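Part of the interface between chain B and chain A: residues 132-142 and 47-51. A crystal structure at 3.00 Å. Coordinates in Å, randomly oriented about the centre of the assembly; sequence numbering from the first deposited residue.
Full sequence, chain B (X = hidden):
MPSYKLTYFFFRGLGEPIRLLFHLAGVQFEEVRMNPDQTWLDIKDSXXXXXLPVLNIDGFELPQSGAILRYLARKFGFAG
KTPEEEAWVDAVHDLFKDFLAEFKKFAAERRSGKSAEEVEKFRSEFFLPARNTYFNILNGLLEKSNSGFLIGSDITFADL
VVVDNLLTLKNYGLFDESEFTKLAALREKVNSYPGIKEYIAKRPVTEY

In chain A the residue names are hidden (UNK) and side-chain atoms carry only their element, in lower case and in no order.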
ATOM      1  N   ASN B 132      -3.061  13.125  14.208  1.00 61.45           N
ATOM      2  CA  ASN B 132      -4.339  13.812  14.350  1.00 61.10           C
ATOM      3  C   ASN B 132      -5.183  13.778  13.090  1.00 59.48           C
ATOM      4  O   ASN B 132      -6.349  13.384  13.125  1.00 58.98           O
ATOM      5  CB  ASN B 132      -4.099  15.250  14.793  1.00 63.21           C
ATOM      6  CG  ASN B 132      -3.798  15.346  16.274  1.00 66.15           C
ATOM      7  OD1 ASN B 132      -3.040  14.541  16.816  1.00 69.08           O
ATOM      8  ND2 ASN B 132      -4.390  16.329  16.938  1.00 68.17           N
ATOM      9  N   THR B 133      -4.595  14.197  11.978  1.00 57.63           N
ATOM     10  CA  THR B 133      -5.302  14.180  10.714  1.00 56.29           C
ATOM     11  C   THR B 133      -5.768  12.735  10.521  1.00 54.94           C
ATOM     12  O   THR B 133      -6.955  12.477  10.356  1.00 55.42           O
ATOM     13  CB  THR B 133      -4.371  14.616   9.562  1.00 57.05           C
ATOM     14  OG1 THR B 133      -3.383  15.527  10.064  1.00 56.30           O
ATOM     15  CG2 THR B 133      -5.164  15.341   8.487  1.00 57.92           C
ATOM     16  N   TYR B 134      -4.831  11.797  10.575  1.00 53.79           N
ATOM     17  CA  TYR B 134      -5.148  10.379  10.440  1.00 53.42           C
ATOM     18  C   TYR B 134      -6.386  10.014  11.250  1.00 52.68           C
ATOM     19  O   TYR B 134      -7.306   9.389  10.740  1.00 49.22           O
ATOM     20  CB  TYR B 134      -3.968   9.535  10.922  1.00 55.54           C
ATOM     21  CG  TYR B 134      -4.252   8.047  11.056  1.00 58.11           C
ATOM     22  CD1 TYR B 134      -4.437   7.246   9.930  1.00 58.98           C
ATOM     23  CD2 TYR B 134      -4.302   7.431  12.312  1.00 58.51           C
ATOM     24  CE1 TYR B 134      -4.659   5.867  10.047  1.00 59.52           C
ATOM     25  CE2 TYR B 134      -4.523   6.052  12.438  1.00 58.29           C
ATOM     26  CZ  TYR B 134      -4.697   5.279  11.302  1.00 58.70           C
ATOM     27  OH  TYR B 134      -4.887   3.921  11.401  1.00 58.04           O
ATOM     28  N   PHE B 135      -6.394  10.405  12.523  1.00 55.23           N
ATOM     29  CA  PHE B 135      -7.518  10.113  13.419  1.00 57.16           C
ATOM     30  C   PHE B 135      -8.827  10.769  12.989  1.00 55.51           C
ATOM     31  O   PHE B 135      -9.908  10.220  13.223  1.00 51.21           O
ATOM     32  CB  PHE B 135      -7.185  10.536  14.856  1.00 61.45           C
ATOM     33  CG  PHE B 135      -6.354   9.531  15.616  1.00 65.03           C
ATOM     34  CD1 PHE B 135      -5.017   9.324  15.303  1.00 66.41           C
ATOM     35  CD2 PHE B 135      -6.914   8.796  16.655  1.00 66.52           C
ATOM     36  CE1 PHE B 135      -4.249   8.398  16.016  1.00 67.71           C
ATOM     37  CE2 PHE B 135      -6.154   7.868  17.371  1.00 67.52           C
ATOM     38  CZ  PHE B 135      -4.820   7.672  17.050  1.00 67.43           C
ATOM     39  N   ASN B 136      -8.722  11.947  12.374  1.00 55.86           N
ATOM     40  CA  ASN B 136      -9.896  12.674  11.886  1.00 56.53           C
ATOM     41  C   ASN B 136     -10.540  11.841  10.783  1.00 55.69           C
ATOM     42  O   ASN B 136     -11.720  11.489  10.849  1.00 56.06           O
ATOM     43  CB  ASN B 136      -9.506  14.046  11.318  1.00 57.89           C
ATOM     44  CG  ASN B 136      -9.025  15.021  12.390  1.00 59.34           C
ATOM     45  OD1 ASN B 136      -9.531  15.030  13.516  1.00 60.08           O
ATOM     46  ND2 ASN B 136      -8.060  15.864  12.032  1.00 59.28           N
ATOM     47  N   ILE B 137      -9.749  11.527   9.767  1.00 53.36           N
ATOM     48  CA  ILE B 137     -10.221  10.713   8.662  1.00 51.54           C
ATOM     49  C   ILE B 137     -10.851   9.427   9.206  1.00 52.21           C
ATOM     50  O   ILE B 137     -11.868   8.959   8.713  1.00 52.10           O
ATOM     51  CB  ILE B 137      -9.051  10.361   7.721  1.00 48.61           C
ATOM     52  CG1 ILE B 137      -8.460  11.643   7.127  1.00 47.28           C
ATOM     53  CG2 ILE B 137      -9.523   9.438   6.632  1.00 47.45           C
ATOM     54  CD1 ILE B 137      -7.182  11.436   6.355  1.00 45.76           C
ATOM     55  N   LEU B 138     -10.245   8.866  10.240  1.00 54.35           N
ATOM     56  CA  LEU B 138     -10.749   7.637  10.836  1.00 56.24           C
ATOM     57  C   LEU B 138     -12.042   7.904  11.609  1.00 58.07           C
ATOM     58  O   LEU B 138     -12.947   7.061  11.640  1.00 56.29           O
ATOM     59  CB  LEU B 138      -9.674   7.045  11.753  1.00 54.61           C
ATOM     60  CG  LEU B 138      -9.137   5.656  11.403  1.00 54.11           C
ATOM     61  CD1 LEU B 138      -8.954   5.511   9.899  1.00 54.27           C
ATOM     62  CD2 LEU B 138      -7.825   5.438  12.123  1.00 52.67           C
ATOM     63  N   ASN B 139     -12.116   9.078  12.233  1.00 60.21           N
ATOM     64  CA  ASN B 139     -13.302   9.457  12.988  1.00 63.30           C
ATOM     65  C   ASN B 139     -14.359   9.947  12.016  1.00 64.11           C
ATOM     66  O   ASN B 139     -15.520  10.096  12.374  1.00 64.80           O
ATOM     67  CB  ASN B 139     -12.993  10.556  14.021  1.00 64.62           C
ATOM     68  CG  ASN B 139     -12.497   9.994  15.345  1.00 65.17           C
ATOM     69  OD1 ASN B 139     -12.844   8.874  15.721  1.00 65.92           O
ATOM     70  ND2 ASN B 139     -11.699  10.775  16.064  1.00 64.27           N
ATOM     71  N   GLY B 140     -13.945  10.206  10.781  1.00 65.31           N
ATOM     72  CA  GLY B 140     -14.889  10.646   9.771  1.00 65.60           C
ATOM     73  C   GLY B 140     -15.697   9.435   9.347  1.00 66.19           C
ATOM     74  O   GLY B 140     -16.923   9.468   9.310  1.00 65.65           O
ATOM     75  N   LEU B 141     -14.993   8.352   9.038  1.00 66.91           N
ATOM     76  CA  LEU B 141     -15.636   7.117   8.635  1.00 68.22           C
ATOM     77  C   LEU B 141     -16.448   6.579   9.806  1.00 69.86           C
ATOM     78  O   LEU B 141     -17.524   6.004   9.628  1.00 70.85           O
ATOM     79  CB  LEU B 141     -14.584   6.092   8.227  1.00 67.93           C
ATOM     80  CG  LEU B 141     -13.676   6.498   7.068  1.00 68.31           C
ATOM     81  CD1 LEU B 141     -12.681   5.379   6.791  1.00 67.56           C
ATOM     82  CD2 LEU B 141     -14.517   6.801   5.835  1.00 66.82           C
ATOM     83  N   LEU B 142     -15.923   6.767  11.012  1.00 70.57           N
ATOM     84  CA  LEU B 142     -16.593   6.298  12.215  1.00 70.41           C
ATOM     85  C   LEU B 142     -17.811   7.157  12.480  1.00 70.00           C
ATOM     86  O   LEU B 142     -18.900   6.647  12.736  1.00 69.39           O
ATOM     87  CB  LEU B 142     -15.626   6.357  13.394  1.00 71.32           C
ATOM     88  CG  LEU B 142     -15.249   5.018  14.038  1.00 71.86           C
ATOM     89  CD1 LEU B 142     -14.961   3.960  12.976  1.00 70.96           C
ATOM     90  CD2 LEU B 142     -14.045   5.237  14.945  1.00 71.39           C
TER
ATOM     91  N   UNK A  47     -11.636  16.869   1.268  1.00 54.27           N
ATOM     92  CA  UNK A  47     -11.363  15.789   0.335  1.00 52.20           C
ATOM     93  C   UNK A  47     -11.462  14.515   1.165  1.00 52.84           C
ATOM     94  O   UNK A  47     -10.941  14.465   2.273  1.00 53.71           O
ATOM     95  c   UNK A  47      -9.739  14.940  -1.348  1.00 50.35           C
ATOM     96  o   UNK A  47      -9.843  17.257  -0.814  1.00 49.68           O
ATOM     97  c   UNK A  47      -9.969  15.944  -0.258  1.00 50.86           C
ATOM     98  N   UNK A  48     -12.132  13.474   0.644  1.00 53.09           N
ATOM     99  CA  UNK A  48     -12.342  12.173   1.300  1.00 53.21           C
ATOM    100  C   UNK A  48     -11.378  11.777   2.444  1.00 52.95           C
ATOM    101  O   UNK A  48     -11.825  11.426   3.548  1.00 54.26           O
ATOM    102  c   UNK A  48     -12.307  11.202   0.124  1.00 55.00           C
ATOM    103  c   UNK A  48     -12.424  13.377  -0.801  1.00 54.24           C
ATOM    104  c   UNK A  48     -13.014  11.982  -0.941  1.00 54.86           C
ATOM    105  N   UNK A  49     -10.074  11.809   2.174  1.00 49.45           N
ATOM    106  CA  UNK A  49      -9.053  11.494   3.171  1.00 46.56           C
ATOM    107  C   UNK A  49      -7.993  12.566   3.063  1.00 45.84           C
ATOM    108  O   UNK A  49      -6.796  12.278   3.062  1.00 44.53           O
ATOM    109  c   UNK A  49      -9.347   8.994   3.113  1.00 51.03           C
ATOM    110  c   UNK A  49      -8.416  10.145   2.904  1.00 47.62           C
ATOM    111 se   UNK A  49      -8.429   7.335   2.884  1.00 60.02          SE
ATOM    112  c   UNK A  49      -9.847   6.149   3.449  1.00 53.35           C
ATOM    113  N   UNK A  50      -8.474  13.801   2.943  1.00 45.04           N
ATOM    114  CA  UNK A  50      -7.662  15.000   2.807  1.00 42.67           C
ATOM    115  C   UNK A  50      -6.401  14.826   1.952  1.00 43.12           C
ATOM    116  O   UNK A  50      -5.317  15.263   2.338  1.00 42.99           O
ATOM    117  n   UNK A  50     -10.623  16.151   7.120  1.00 39.58           N
ATOM    118  c   UNK A  50      -8.214  16.102   6.491  1.00 40.05           C
ATOM    119  c   UNK A  50      -7.317  15.519   4.196  1.00 39.73           C
ATOM    120  c   UNK A  50      -8.505  15.461   5.137  1.00 39.41           C
ATOM    121  c   UNK A  50      -9.259  15.719   7.527  1.00 38.53           C
ATOM    122  N   UNK A  51      -6.550  14.199   0.786  1.00 42.86           N
ATOM    123  CA  UNK A  51      -5.416  13.986  -0.118  1.00 44.74           C
ATOM    124  C   UNK A  51      -5.826  13.566  -1.529  1.00 44.47           C
ATOM    125  O   UNK A  51      -6.813  12.864  -1.712  1.00 44.75           O
ATOM    126  n   UNK A  51      -2.470  13.583  -1.335  1.00 49.59           N
ATOM    127  c   UNK A  51      -3.128  13.476   1.000  1.00 46.28           C
ATOM    128  c   UNK A  51      -4.455  12.927   0.456  1.00 44.51           C
ATOM    129  o   UNK A  51      -1.010  14.304   0.198  1.00 48.41           O
ATOM    130  c   UNK A  51      -2.109  13.827  -0.088  1.00 48.03           C
TER

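Position 47 of chain A carries three side-chain atoms, two carbons and an oxygen. One carbon is bonded to the backbone CA and bears both the oxygen and the second carbon, a fork of hydroxyl and methyl. None of them comes within 8 Å of the chain B helix. The fork identifies threonine, Thr A47. Its hydroxyl is satisfied elsewhere in the structure, and its carbonyl serves the local fold: it accepts a backbone hydrogen bond of 2.6 Å, from N of position 50 to O of Thr A47, which ties the short loop into a turn.

Position 48 has three side-chain carbons, and they close a ring onto the residue's own backbone nitrogen. The ring carbons stay out of reach of the helix, 7.3 Å off at the nearest, with the CA-to-CB bond sideways; what comes near chain B is the backbone O, beside Ile B137. A ring closed on its own nitrogen is proline, Pro A48. O of Pro A48 lies 4.3 Å from CG2 of Ile B137. Across these stretches the carbonyl meets a methyl, and no hydrogen bond forms.

Position 49 shows an unbranched chain of two carbons, a selenium and a last carbon. It lies against Ile B137, and its last carbon comes near Leu B141. The heavy atom in the third place marks methionine, present as selenomethionine, Met A49. The chain is nearly straight beyond chi1 (m, t, t) and runs along the helix from Ile B137 toward Leu B141. CG of Met A49 packs 3.6 Å from CG2 of Ile B137, and CE of Met A49 approaches CD1 of Leu B141 at a looser 4.4 Å. Its backbone takes part as well, O of Met A49 lying 3.4 Å from CD1 of Ile B137. The CA atoms of Ile B137 and Met A49, 5.7 Å apart, set the register.

Position 50 has four carbons in a row ending in nitrogen, and its carbons lie against Thr B133, Asn B136 and Ile B137. It is lysine, Lys A50. Here the aliphatic stem does the work: CD of Lys A50 lies 3.7 Å from CG2 of Thr B133, and CE of Lys A50 is 4.2 Å from both CB of Asn B136 and CG1 of Ile B137. The amine, NZ, finds its hydrogen bond with a residue just beyond the stretches.

Position 51 has three carbons, the third carrying one oxygen and one nitrogen. The end of this side chain leads away from the helix and makes no contact with it. The pattern fits a glutamine, Gln A51.

The contact works by shape rather than by polar pairing, for no hydrogen bond crosses between the stretches. Ile B137 is the hub, in the common m, t rotamer, meeting three consecutive loop residues. Around it, helical periodicity brings Thr B133 and Leu B141, four residues before and after, to the same loop: the first receives the lysine stem, the second the methionine tip. The rule to read is modest: one branched aliphatic residue at the centre, flanked by helix neighbours and met by a turn with long side chains; the two stretches together bury 270 Å², both sides summed.

Chain A 47-51: TPMKQ
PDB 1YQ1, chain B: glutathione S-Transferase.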